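Local coordinates for envelope polyprotein (Puumala orthohantavirus, PDB 5FXU) that probably forms, as the ectodomain of the Gn glycoprotein, part of the antigenic surface that the hantavirus presents to its host, at residues 114-118 / 119-123; 232-235 / 236-240; 131-134 / 135-138; 99-102 / 103-107. All blocks are in the same frame, centred on the assembly; numbering follows the deposited sequence.

Contact 1: residues 114-118 / 119-123. With NAG (2-acetamido-2-deoxy-beta-D-glucopyranose), chain C.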
ATOM      1  N   LEU A 114      -8.094  -1.977   2.771  1.00 32.44           N
ATOM      2  CA  LEU A 114      -9.153  -2.967   3.048  1.00 32.69           C
ATOM      3  C   LEU A 114      -8.848  -4.274   2.341  1.00 31.19           C
ATOM      4  O   LEU A 114      -8.471  -4.265   1.188  1.00 30.17           O
ATOM      5  CB  LEU A 114     -10.501  -2.475   2.558  1.00 33.19           C
ATOM      6  CG  LEU A 114     -10.986  -1.143   3.105  1.00 34.76           C
ATOM      7  CD1 LEU A 114     -12.215  -0.653   2.355  1.00 36.32           C
ATOM      8  CD2 LEU A 114     -11.280  -1.286   4.578  1.00 35.70           C
ATOM      9  N   SER A 115      -8.997  -5.377   3.068  1.00 30.15           N
ATOM     10  CA  SER A 115      -8.818  -6.707   2.549  1.00 30.20           C
ATOM     11  C   SER A 115     -10.147  -7.374   2.849  1.00 31.38           C
ATOM     12  O   SER A 115     -10.473  -7.579   4.018  1.00 32.46           O
ATOM     13  CB  SER A 115      -7.675  -7.449   3.245  1.00 29.39           C
ATOM     14  OG  SER A 115      -6.443  -6.807   3.015  1.00 28.62           O
ATOM     15  N   CYS A 116     -10.886  -7.718   1.799  1.00 31.20           N
ATOM     16  CA  CYS A 116     -12.294  -8.071   1.911  1.00 32.64           C
ATOM     17  C   CYS A 116     -12.686  -9.332   1.121  1.00 31.18           C
ATOM     18  O   CYS A 116     -12.159  -9.601   0.042  1.00 29.46           O
ATOM     19  CB  CYS A 116     -13.121  -6.938   1.344  1.00 34.53           C
ATOM     20  SG  CYS A 116     -12.789  -5.302   2.004  1.00 36.56           S
ATOM     21  N   ASN A 117     -13.630 -10.078   1.656  1.00 31.00           N
ATOM     22  CA  ASN A 117     -14.353 -11.084   0.876  1.00 31.40           C
ATOM     23  C   ASN A 117     -15.697 -10.467   0.553  1.00 31.11           C
ATOM     24  O   ASN A 117     -15.865  -9.272   0.758  1.00 29.45           O
ATOM     25  CB  ASN A 117     -14.405 -12.439   1.604  1.00 33.28           C
ATOM     26  CG  ASN A 117     -15.202 -12.408   2.901  1.00 35.84           C
ATOM     27  OD1 ASN A 117     -16.003 -11.499   3.146  1.00 34.47           O
ATOM     28  ND2 ASN A 117     -14.977 -13.411   3.737  1.00 40.23           N
ATOM     29  N   GLN A 118     -16.659 -11.251   0.068  1.00 31.67           N
ATOM     30  CA  GLN A 118     -17.995 -10.703  -0.243  1.00 32.09           C
ATOM     31  C   GLN A 118     -18.731 -10.025   0.915  1.00 32.31           C
ATOM     32  O   GLN A 118     -19.469  -9.078   0.693  1.00 31.08           O
ATOM     33  CB  GLN A 118     -18.907 -11.802  -0.793  1.00 33.33           C
ATOM     34  CG  GLN A 118     -18.556 -12.279  -2.173  1.00 32.61           C
ATOM     35  CD  GLN A 118     -19.230 -13.584  -2.462  1.00 33.12           C
ATOM     36  OE1 GLN A 118     -18.910 -14.585  -1.829  1.00 34.79           O
ATOM     37  NE2 GLN A 118     -20.138 -13.599  -3.429  1.00 32.68           N
ATOM     38  N   THR A 119     -18.544 -10.523   2.129  1.00 33.32           N
ATOM     39  CA  THR A 119     -19.364 -10.106   3.275  1.00 35.31           C
ATOM     40  C   THR A 119     -18.622  -9.318   4.350  1.00 36.40           C
ATOM     41  O   THR A 119     -19.252  -8.604   5.116  1.00 37.72           O
ATOM     42  CB  THR A 119     -20.029 -11.336   3.936  1.00 36.08           C
ATOM     43  OG1 THR A 119     -19.035 -12.316   4.302  1.00 35.92           O
ATOM     44  CG2 THR A 119     -20.987 -11.984   2.962  1.00 37.20           C
ATOM     45  N   ALA A 120     -17.300  -9.455   4.428  1.00 37.28           N
ATOM     46  CA  ALA A 120     -16.526  -8.802   5.468  1.00 38.55           C
ATOM     47  C   ALA A 120     -15.206  -8.204   4.984  1.00 38.53           C
ATOM     48  O   ALA A 120     -14.632  -8.686   4.023  1.00 37.16           O
ATOM     49  CB  ALA A 120     -16.271  -9.803   6.582  1.00 40.15           C
ATOM     50  N   CYS A 121     -14.730  -7.185   5.705  1.00 39.64           N
ATOM     51  CA  CYS A 121     -13.441  -6.527   5.452  1.00 40.67           C
ATOM     52  C   CYS A 121     -12.543  -6.454   6.686  1.00 39.56           C
ATOM     53  O   CYS A 121     -12.988  -6.108   7.761  1.00 37.39           O
ATOM     54  CB  CYS A 121     -13.655  -5.085   4.976  1.00 42.68           C
ATOM     55  SG  CYS A 121     -14.401  -5.011   3.331  1.00 47.37           S
ATOM     56  N   GLN A 122     -11.257  -6.731   6.497  1.00 38.41           N
ATOM     57  CA  GLN A 122     -10.238  -6.476   7.506  1.00 36.94           C
ATOM     58  C   GLN A 122      -9.493  -5.201   7.126  1.00 34.97           C
ATOM     59  O   GLN A 122      -8.732  -5.197   6.160  1.00 34.05           O
ATOM     60  CB  GLN A 122      -9.303  -7.674   7.591  1.00 38.09           C
ATOM     61  CG  GLN A 122      -9.999  -8.922   8.109  1.00 40.92           C
ATOM     62  CD  GLN A 122      -9.043 -10.062   8.397  1.00 42.99           C
ATOM     63  OE1 GLN A 122      -9.117 -11.106   7.775  1.00 45.98           O
ATOM     64  NE2 GLN A 122      -8.161  -9.877   9.375  1.00 44.63           N
ATOM     65  N   PRO A 123      -9.708  -4.104   7.864  1.00 34.27           N
ATOM     66  CA  PRO A 123      -8.867  -2.942   7.631  1.00 33.33           C
ATOM     67  C   PRO A 123      -7.429  -3.163   8.126  1.00 33.29           C
ATOM     68  O   PRO A 123      -7.223  -3.830   9.133  1.00 32.57           O
ATOM     69  CB  PRO A 123      -9.521  -1.832   8.473  1.00 34.75           C
ATOM     70  CG  PRO A 123     -10.817  -2.378   8.966  1.00 35.38           C
ATOM     71  CD  PRO A 123     -10.636  -3.873   8.980  1.00 35.32           C
TER
HETATM   72  C1  NAG C   1     -15.645 -13.535   5.006  1.00 40.73           C
HETATM   73  C2  NAG C   1     -16.423 -14.840   4.888  1.00 47.95           C
HETATM   74  C3  NAG C   1     -17.108 -15.167   6.207  1.00 52.59           C
HETATM   75  C4  NAG C   1     -16.222 -14.993   7.452  1.00 55.98           C
HETATM   76  C5  NAG C   1     -15.304 -13.760   7.358  1.00 53.20           C
HETATM   77  C6  NAG C   1     -14.169 -13.716   8.381  1.00 51.18           C
HETATM   78  C7  NAG C   1     -17.548 -15.536   2.814  1.00 43.80           C
HETATM   79  C8  NAG C   1     -18.693 -15.217   1.908  1.00 43.26           C
HETATM   80  N2  NAG C   1     -17.457 -14.726   3.871  1.00 44.72           N
HETATM   81  O3  NAG C   1     -17.599 -16.505   6.123  1.00 50.27           O
HETATM   82  O4  NAG C   1     -17.180 -14.831   8.511  1.00 67.73           O
HETATM   83  O5  NAG C   1     -14.704 -13.701   6.057  1.00 46.13           O
HETATM   84  O6  NAG C   1     -13.112 -14.591   7.968  1.00 54.07           O
HETATM   85  O7  NAG C   1     -16.785 -16.463   2.572  1.00 43.87           O
HETATM   86  O   HOH W   1      -6.383  -4.730   4.779  1.00 33.68           O
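T119 meets N117 at the turn of a disulfide-braced beta hairpin, where strand 107-116 returns as strand 120-130 and N117-Q118-T119 forms a glycosylated N-X-T sequon. The backbone N of T119 donates to N117 OD1 (2.9 Å) from above the amide's carbonyl plane. T119 OG1, held between its own backbone N and carbonyl carbon by a chi1 of 55°, adds a weak bond to that oxygen and accepts a hydrogen bond from N2 of the attached N-acetylglucosamine at 2.9 Å. N117 ND2 is bonded covalently to C1 of this sugar and also donates to G303 O. A120 N approaches N117 OD1 nearly end-on to its C=O bond (2.7 Å), so two backbone N-H groups fix the rotation of the glycosylated amide. A120 O accepts one from N117 N in return. C121 faces C116 as an antiparallel non-hydrogen-bonded pair, and their disulfide, with a chi3 of 110°, has W323 packed against both cysteines. Q122 and S115 make the hydrogen-bonded pair, the bond from Q122 N to S115 O measuring 2.7 Å; a water joins Q122 O to S115 OG, while Q122 NE2 turns to L26 O. P123 returns to the disulfide's face, its CB 4.3 Å from L114 CD2.

Contact 2: residues 232-235 / 236-240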
ATOM      1  N   CYS A 232       7.686   4.480  -0.698  1.00 31.56           N
ATOM      2  CA  CYS A 232       7.883   3.302   0.141  1.00 31.57           C
ATOM      3  C   CYS A 232       8.706   3.667   1.334  1.00 31.31           C
ATOM      4  O   CYS A 232       9.523   4.592   1.281  1.00 31.58           O
ATOM      5  CB  CYS A 232       8.608   2.174  -0.635  1.00 32.96           C
ATOM      6  SG  CYS A 232       7.812   1.699  -2.202  1.00 35.05           S
ATOM      7  N   LEU A 233       8.501   2.931   2.417  1.00 31.22           N
ATOM      8  CA  LEU A 233       9.359   3.030   3.572  1.00 31.78           C
ATOM      9  C   LEU A 233       9.925   1.660   3.810  1.00 31.56           C
ATOM     10  O   LEU A 233       9.216   0.664   3.681  1.00 29.87           O
ATOM     11  CB  LEU A 233       8.600   3.516   4.799  1.00 32.36           C
ATOM     12  CG  LEU A 233       8.337   5.005   5.034  1.00 33.86           C
ATOM     13  CD1 LEU A 233       9.402   5.990   4.588  1.00 33.32           C
ATOM     14  CD2 LEU A 233       7.051   5.326   4.330  1.00 35.44           C
ATOM     15  N   VAL A 234      11.199   1.629   4.171  1.00 31.61           N
ATOM     16  CA  VAL A 234      11.939   0.405   4.339  1.00 33.38           C
ATOM     17  C   VAL A 234      12.102   0.114   5.826  1.00 34.23           C
ATOM     18  O   VAL A 234      12.551   0.959   6.577  1.00 36.49           O
ATOM     19  CB  VAL A 234      13.319   0.543   3.679  1.00 33.52           C
ATOM     20  CG1 VAL A 234      14.042  -0.773   3.714  1.00 35.03           C
ATOM     21  CG2 VAL A 234      13.170   1.010   2.235  1.00 33.42           C
ATOM     22  N   GLY A 235      11.771  -1.096   6.242  1.00 35.31           N
ATOM     23  CA  GLY A 235      11.872  -1.494   7.647  1.00 36.12           C
ATOM     24  C   GLY A 235      10.934  -0.720   8.552  1.00 35.90           C
ATOM     25  O   GLY A 235       9.843  -0.339   8.146  1.00 37.36           O
ATOM     26  N   SER A 236      11.346  -0.511   9.787  1.00 35.44           N
ATOM     27  CA  SER A 236      10.534   0.235  10.715  1.00 35.52           C
ATOM     28  C   SER A 236      10.783   1.741  10.601  1.00 34.18           C
ATOM     29  O   SER A 236       9.993   2.528  11.101  1.00 32.38           O
ATOM     30  CB  SER A 236      10.805  -0.264  12.127  1.00 37.31           C
ATOM     31  OG  SER A 236      12.201  -0.202  12.429  1.00 40.90           O
ATOM     32  N   SER A 237      11.872   2.138   9.937  1.00 33.48           N
ATOM     33  CA  SER A 237      12.216   3.534   9.770  1.00 33.93           C
ATOM     34  C   SER A 237      13.172   3.772   8.620  1.00 32.10           C
ATOM     35  O   SER A 237      14.091   3.028   8.453  1.00 32.05           O
ATOM     36  CB  SER A 237      12.897   4.017  11.050  1.00 35.66           C
ATOM     37  OG  SER A 237      12.888   5.417  11.129  1.00 39.61           O
ATOM     38  N   SER A 238      12.947   4.801   7.829  1.00 31.01           N
ATOM     39  CA  SER A 238      13.813   5.092   6.687  1.00 32.53           C
ATOM     40  C   SER A 238      13.407   6.405   6.135  1.00 33.22           C
ATOM     41  O   SER A 238      12.363   6.955   6.501  1.00 33.21           O
ATOM     42  CB  SER A 238      13.697   4.024   5.540  1.00 33.05           C
ATOM     43  OG  SER A 238      12.488   4.142   4.745  1.00 31.62           O
ATOM     44  N   GLU A 239      14.210   6.886   5.208  1.00 36.12           N
ATOM     45  CA  GLU A 239      13.775   7.942   4.326  1.00 39.19           C
ATOM     46  C   GLU A 239      12.851   7.369   3.246  1.00 38.64           C
ATOM     47  O   GLU A 239      12.997   6.219   2.862  1.00 37.38           O
ATOM     48  CB  GLU A 239      14.976   8.616   3.696  1.00 43.63           C
ATOM     49  CG  GLU A 239      15.741   9.385   4.748  1.00 49.16           C
ATOM     50  CD  GLU A 239      16.942  10.117   4.207  1.00 55.01           C
ATOM     51  OE1 GLU A 239      17.631   9.595   3.296  1.00 58.91           O
ATOM     52  OE2 GLU A 239      17.198  11.227   4.716  1.00 61.94           O
ATOM     53  N   PRO A 240      11.916   8.181   2.736  1.00 37.25           N
ATOM     54  CA  PRO A 240      11.066   7.685   1.653  1.00 37.28           C
ATOM     55  C   PRO A 240      11.859   7.278   0.398  1.00 36.86           C
ATOM     56  O   PRO A 240      12.837   7.922   0.045  1.00 37.15           O
ATOM     57  CB  PRO A 240      10.160   8.878   1.338  1.00 37.62           C
ATOM     58  CG  PRO A 240      10.317   9.795   2.517  1.00 37.85           C
ATOM     59  CD  PRO A 240      11.701   9.611   2.987  1.00 36.81           C
TER
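V234 and S238 hold the tight part of this hairpin end through a side chain rather than through paired backbones. V234 N donates to S238 OG at 2.9 Å, almost straight at 176°. With chi1 at 76°, S238 OG lies between its own backbone N and carbonyl carbon, swung across the gap to the first strand. The same hydroxyl donates to E239 O at 2.8 Å, coming in from well above that carbonyl plane, so its proton and a lone pair are both used. L233 lies beside it, CD1 3.6 Å from S238 OG and 3.8 Å from P240 CA, at the edge of the proline ring. Farther from the turn, P240 CA makes a C-H...O contact with C232 O at 3.5 Å, and C232 itself is tied by a disulfide to C193 on strand 185-197.

The other side is looser. The CB atoms of S236, S237 and E239 all point away from 232-235, and E239 is exposed. S236 OG is hydrogen-bonded to E8 and S237 OG to L19 O, both outside the hairpin. At the bend V234 O and S237 O stand 3.2 Å apart as two acceptors with no bond between them. G235 turns the chain with a positive phi of 65°, and together with S236 its backbone angles come close to those of a type II' turn. The result is a II'-like bend at the tip of an irregular antiparallel hairpin joining strands 228-234 and 237-243, where the S238 hydroxyl, not a backbone carbonyl, receives V234 N.

Contact 3: residues 131-134 / 135-138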
ATOM      1  N   ILE A 131      10.225  10.988  13.109  1.00 36.78           N
ATOM      2  CA  ILE A 131      10.944  10.265  14.150  1.00 39.67           C
ATOM      3  C   ILE A 131      10.864  10.990  15.514  1.00 38.45           C
ATOM      4  O   ILE A 131      10.952  10.329  16.532  1.00 37.55           O
ATOM      5  CB  ILE A 131      12.386   9.939  13.697  1.00 42.81           C
ATOM      6  CG1 ILE A 131      12.319   8.973  12.501  1.00 45.32           C
ATOM      7  CG2 ILE A 131      13.185   9.265  14.809  1.00 44.11           C
ATOM      8  CD1 ILE A 131      13.609   8.761  11.728  1.00 46.87           C
ATOM      9  N   GLN A 132      10.616  12.308  15.521  1.00 38.17           N
ATOM     10  CA  GLN A 132      10.425  13.103  16.761  1.00 39.68           C
ATOM     11  C   GLN A 132       9.272  12.600  17.629  1.00 39.58           C
ATOM     12  O   GLN A 132       9.273  12.813  18.845  1.00 40.36           O
ATOM     13  CB  GLN A 132      10.167  14.591  16.455  1.00 40.62           C
ATOM     14  CG  GLN A 132      11.387  15.398  16.013  1.00 42.08           C
ATOM     15  CD  GLN A 132      11.824  15.146  14.549  1.00 42.73           C
ATOM     16  OE1 GLN A 132      11.161  14.408  13.760  1.00 41.52           O
ATOM     17  NE2 GLN A 132      12.970  15.712  14.197  1.00 43.04           N
ATOM     18  N   THR A 133       8.290  11.947  17.015  1.00 38.52           N
ATOM     19  CA  THR A 133       7.182  11.336  17.744  1.00 39.86           C
ATOM     20  C   THR A 133       7.658  10.367  18.831  1.00 40.27           C
ATOM     21  O   THR A 133       7.047  10.291  19.891  1.00 41.17           O
ATOM     22  CB  THR A 133       6.231  10.579  16.798  1.00 39.95           C
ATOM     23  OG1 THR A 133       5.966  11.387  15.667  1.00 40.47           O
ATOM     24  CG2 THR A 133       4.900  10.303  17.476  1.00 41.22           C
ATOM     25  N   CYS A 134       8.746   9.658  18.555  1.00 40.12           N
ATOM     26  CA  CYS A 134       9.432   8.809  19.524  1.00 42.86           C
ATOM     27  C   CYS A 134       9.938   9.515  20.802  1.00 44.26           C
ATOM     28  O   CYS A 134      10.090   8.876  21.843  1.00 44.40           O
ATOM     29  CB  CYS A 134      10.610   8.104  18.834  1.00 44.35           C
ATOM     30  SG  CYS A 134      10.097   6.778  17.681  1.00 45.84           S
ATOM     31  N   ILE A 135      10.204  10.820  20.724  1.00 44.81           N
ATOM     32  CA  ILE A 135      10.555  11.618  21.903  1.00 44.56           C
ATOM     33  C   ILE A 135       9.283  11.996  22.659  1.00 43.91           C
ATOM     34  O   ILE A 135       9.268  11.959  23.892  1.00 44.14           O
ATOM     35  CB  ILE A 135      11.375  12.879  21.515  1.00 45.27           C
ATOM     36  CG1 ILE A 135      12.704  12.458  20.903  1.00 45.22           C
ATOM     37  CG2 ILE A 135      11.638  13.767  22.732  1.00 46.36           C
ATOM     38  CD1 ILE A 135      13.332  13.529  20.047  1.00 46.27           C
ATOM     39  N   THR A 136       8.226  12.359  21.933  1.00 42.32           N
ATOM     40  CA  THR A 136       7.033  12.885  22.558  1.00 42.53           C
ATOM     41  C   THR A 136       6.079  11.849  23.110  1.00 41.99           C
ATOM     42  O   THR A 136       5.179  12.214  23.882  1.00 42.83           O
ATOM     43  CB  THR A 136       6.206  13.749  21.589  1.00 42.86           C
ATOM     44  OG1 THR A 136       5.764  12.975  20.469  1.00 40.37           O
ATOM     45  CG2 THR A 136       7.010  14.945  21.133  1.00 43.47           C
ATOM     46  N   THR A 137       6.223  10.595  22.707  1.00 41.35           N
ATOM     47  CA  THR A 137       5.117   9.621  22.830  1.00 42.76           C
ATOM     48  C   THR A 137       5.616   8.209  23.162  1.00 42.46           C
ATOM     49  O   THR A 137       6.492   7.687  22.456  1.00 42.38           O
ATOM     50  CB  THR A 137       4.288   9.593  21.518  1.00 41.79           C
ATOM     51  OG1 THR A 137       3.935  10.933  21.142  1.00 41.67           O
ATOM     52  CG2 THR A 137       2.995   8.796  21.693  1.00 42.67           C
ATOM     53  N   LYS A 138       5.068   7.626  24.237  1.00 43.50           N
ATOM     54  CA  LYS A 138       5.285   6.220  24.604  1.00 45.86           C
ATOM     55  C   LYS A 138       4.132   5.331  24.081  1.00 43.82           C
ATOM     56  O   LYS A 138       4.363   4.263  23.534  1.00 41.61           O
ATOM     57  CB  LYS A 138       5.405   6.053  26.126  1.00 49.47           C
ATOM     58  CG  LYS A 138       5.667   4.623  26.630  1.00 53.21           C
ATOM     59  CD  LYS A 138       7.065   4.094  26.266  1.00 56.18           C
ATOM     60  CE  LYS A 138       7.207   2.575  26.484  1.00 58.93           C
ATOM     61  NZ  LYS A 138       6.790   1.726  25.302  1.00 59.58           N
TER
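T136 bends its side chain back over the preceding turn of a short helix, onto T133. Its CB lies 3.9 Å from T133 O. From there CG2 sits 3.9 Å from Q132 O, while OG1, set by a chi1 of 62° between the T136 backbone N and carbonyl carbon, comes to 3.0 Å from T133 O. That hydroxyl also stands 2.8 Å from T137 OG1, and its single proton may go to either oxygen; T137 OG1 is itself hydrogen-bonded to N44 OD1. Q132 O is gripped by two backbone donors: T136 N approaches in the carbonyl plane at 3.3 Å, I135 N from above it at 2.9 Å. The T133 and T137 side chains run alongside each other in a common direction, with T133 CG2 3.8 Å from T137 OG1. The T133 hydroxyl turns instead to P130 O, and Y153 of strand 147-155 packs on T133, C134 and T137. C134 is fastened to C9 by a disulfide, whereas I135 and T136 lie on the exposed side. Bonds to Q132 O from the N-H groups three and four residues on are characteristic of a one-turn helix mixing 3-10 and alpha geometry, here connecting strands 120-130 and 139-144.

Contact 4: residues 99-102 / 103-107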
ATOM      1  N   ILE A  99       4.045  12.304   1.975  1.00 34.25           N
ATOM      2  CA  ILE A  99       4.986  11.434   2.657  1.00 34.34           C
ATOM      3  C   ILE A  99       6.423  11.961   2.473  1.00 35.53           C
ATOM      4  O   ILE A  99       7.205  11.985   3.426  1.00 35.01           O
ATOM      5  CB  ILE A  99       4.860   9.963   2.206  1.00 33.22           C
ATOM      6  CG1 ILE A  99       3.546   9.386   2.723  1.00 32.63           C
ATOM      7  CG2 ILE A  99       6.021   9.128   2.736  1.00 32.88           C
ATOM      8  CD1 ILE A  99       3.125   8.095   2.069  1.00 31.87           C
ATOM      9  N   GLU A 100       6.761  12.369   1.254  1.00 36.88           N
ATOM     10  CA  GLU A 100       8.134  12.795   0.936  1.00 38.22           C
ATOM     11  C   GLU A 100       8.614  13.943   1.796  1.00 38.87           C
ATOM     12  O   GLU A 100       9.786  14.005   2.123  1.00 38.78           O
ATOM     13  CB  GLU A 100       8.275  13.173  -0.543  1.00 39.46           C
ATOM     14  CG  GLU A 100       8.017  12.018  -1.514  1.00 39.99           C
ATOM     15  CD  GLU A 100       6.600  12.011  -2.079  1.00 41.00           C
ATOM     16  OE1 GLU A 100       5.618  11.896  -1.284  1.00 40.84           O
ATOM     17  OE2 GLU A 100       6.465  12.113  -3.319  1.00 41.34           O
ATOM     18  N   THR A 101       7.703  14.826   2.193  1.00 39.93           N
ATOM     19  CA  THR A 101       8.061  16.005   3.000  1.00 40.97           C
ATOM     20  C   THR A 101       7.550  15.959   4.433  1.00 41.81           C
ATOM     21  O   THR A 101       7.642  16.965   5.151  1.00 45.52           O
ATOM     22  CB  THR A 101       7.570  17.313   2.340  1.00 41.14           C
ATOM     23  OG1 THR A 101       6.137  17.330   2.295  1.00 41.43           O
ATOM     24  CG2 THR A 101       8.112  17.414   0.937  1.00 41.33           C
ATOM     25  N   ALA A 102       7.075  14.801   4.880  1.00 40.62           N
ATOM     26  CA  ALA A 102       6.518  14.672   6.230  1.00 40.62           C
ATOM     27  C   ALA A 102       7.540  14.932   7.348  1.00 40.63           C
ATOM     28  O   ALA A 102       7.171  15.406   8.424  1.00 42.21           O
ATOM     29  CB  ALA A 102       5.857  13.313   6.414  1.00 39.15           C
ATOM     30  N   ALA A 103       8.799  14.590   7.118  1.00 40.87           N
ATOM     31  CA  ALA A 103       9.849  14.836   8.106  1.00 43.91           C
ATOM     32  C   ALA A 103      10.050  16.334   8.331  1.00 46.05           C
ATOM     33  O   ALA A 103      10.288  16.739   9.440  1.00 47.66           O
ATOM     34  CB  ALA A 103      11.156  14.186   7.687  1.00 43.25           C
ATOM     35  N   ARG A 104       9.871  17.128   7.280  1.00 48.81           N
ATOM     36  CA  ARG A 104      10.021  18.570   7.317  1.00 52.32           C
ATOM     37  C   ARG A 104       8.758  19.270   7.810  1.00 50.86           C
ATOM     38  O   ARG A 104       8.835  20.223   8.582  1.00 53.16           O
ATOM     39  CB  ARG A 104      10.425  19.089   5.919  1.00 57.33           C
ATOM     40  CG  ARG A 104      11.170  20.410   5.953  1.00 65.14           C
ATOM     41  CD  ARG A 104      11.711  20.872   4.594  1.00 70.25           C
ATOM     42  NE  ARG A 104      10.676  21.547   3.796  1.00 75.29           N
ATOM     43  CZ  ARG A 104      10.016  21.033   2.745  1.00 78.70           C
ATOM     44  NH1 ARG A 104      10.263  19.807   2.281  1.00 78.61           N
ATOM     45  NH2 ARG A 104       9.092  21.778   2.124  1.00 81.16           N
ATOM     46  N   THR A 105       7.602  18.821   7.345  1.00 48.90           N
ATOM     47  CA  THR A 105       6.323  19.397   7.763  1.00 49.00           C
ATOM     48  C   THR A 105       5.863  18.934   9.140  1.00 47.93           C
ATOM     49  O   THR A 105       4.962  19.533   9.718  1.00 47.48           O
ATOM     50  CB  THR A 105       5.171  19.046   6.793  1.00 49.95           C
ATOM     51  OG1 THR A 105       4.900  17.633   6.829  1.00 48.77           O
ATOM     52  CG2 THR A 105       5.488  19.498   5.366  1.00 50.15           C
ATOM     53  N   ARG A 106       6.452  17.856   9.645  1.00 48.30           N
ATOM     54  CA  ARG A 106       6.064  17.270  10.910  1.00 50.24           C
ATOM     55  C   ARG A 106       4.633  16.746  10.915  1.00 49.58           C
ATOM     56  O   ARG A 106       3.967  16.734  11.942  1.00 49.65           O
ATOM     57  CB  ARG A 106       6.321  18.265  12.047  1.00 54.96           C
ATOM     58  CG  ARG A 106       7.761  18.774  12.090  1.00 58.20           C
ATOM     59  CD  ARG A 106       8.730  17.614  12.357  1.00 61.30           C
ATOM     60  NE  ARG A 106      10.154  17.944  12.358  1.00 66.28           N
ATOM     61  CZ  ARG A 106      10.760  18.873  13.110  1.00 70.60           C
ATOM     62  NH1 ARG A 106      10.100  19.670  13.963  1.00 73.80           N
ATOM     63  NH2 ARG A 106      12.070  19.029  12.979  1.00 70.84           N
ATOM     64  N   LYS A 107       4.184  16.289   9.755  1.00 49.27           N
ATOM     65  CA  LYS A 107       2.860  15.712   9.619  1.00 50.25           C
ATOM     66  C   LYS A 107       2.894  14.203   9.769  1.00 45.02           C
ATOM     67  O   LYS A 107       3.853  13.547   9.372  1.00 43.57           O
ATOM     68  CB  LYS A 107       2.256  16.102   8.278  1.00 53.23           C
ATOM     69  CG  LYS A 107       1.976  17.593   8.191  1.00 57.89           C
ATOM     70  CD  LYS A 107       0.848  17.978   9.143  1.00 61.01           C
ATOM     71  CE  LYS A 107       0.230  19.319   8.800  1.00 64.66           C
ATOM     72  NZ  LYS A 107      -1.144  19.418   9.367  1.00 67.29           N
TER
HETATM   73  O   HOH W   2       9.615  12.985   5.008  1.00 44.00           O
HETATM   74  O   HOH W   3      11.193  15.944   4.484  1.00 45.64           O
HETATM   75  O   HOH W   4       3.988  16.597   4.442  1.00 41.81           O
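T105 N donates to T101 O at 2.9 Å and 166°, nearly in line with the carbonyl, the i to i+4 bond of the single-turn helix 102-105. R104 N adds a weak bond to the same oxygen. One residue on, A102 O receives weak bonds from R106 N (2.8 Å, bent to 124°) and K107 N as the chain leaves the helix, R106 having a positive phi. T105 OG1 accepts a hydrogen bond from K107 N at 3.3 Å, which makes an ST turn at this exit.

Water forms the next layer. One molecule donates to T101 OG1 and lies 2.8 Å from T105 OG1, bridging the two hydroxyls; another accepts a bond from A103 N at 2.8 Å at the helix start. T101 occupies the N-cap position, but its hydroxyl is bonded back to L97 O and makes no capping bond.

Around these bonds come the side-chain contacts. T101 and T105 meet at an angle, T105 CG2 standing 3.8 Å from T101 OG1. R104 leaves the backbone with CG opposite its N (chi1 -155°) and folds at chi3, bringing NH1 to 3.5 Å from T101 CG2. On the buried side A102 CB lies 3.6 Å from K107 O.

The helix follows a type I turn, I99 to A102, and leads directly into strand 107-116. A102 and A103 rest on L19 of strand 19-30, I99 and E100 touch I231 of strand 228-234, and K107 NZ reaches out to a salt bridge with D46.

Overall arrangement
Contacts 2, 3 and 4 cluster on one side of the chain's centre, their centres 13 to 17 Å apart. Contact 4 packs on contact 2 where P240 CG lies 3.9 Å from I99 O, and meets contact 3 where R106 NH2 lies 3.6 Å from Q132 NE2. Contacts 2 and 3 touch through S237 OG and I131 CD1, 3.5 Å apart. The glycosylated turn of contact 1 is remote, its centre 27 to 32 Å from the others and its nearest atoms about 15 Å from contact 4. Strands 107-116 and 120-130 span that distance: the first starts just after the helix of contact 4, the second ends just before that of contact 3.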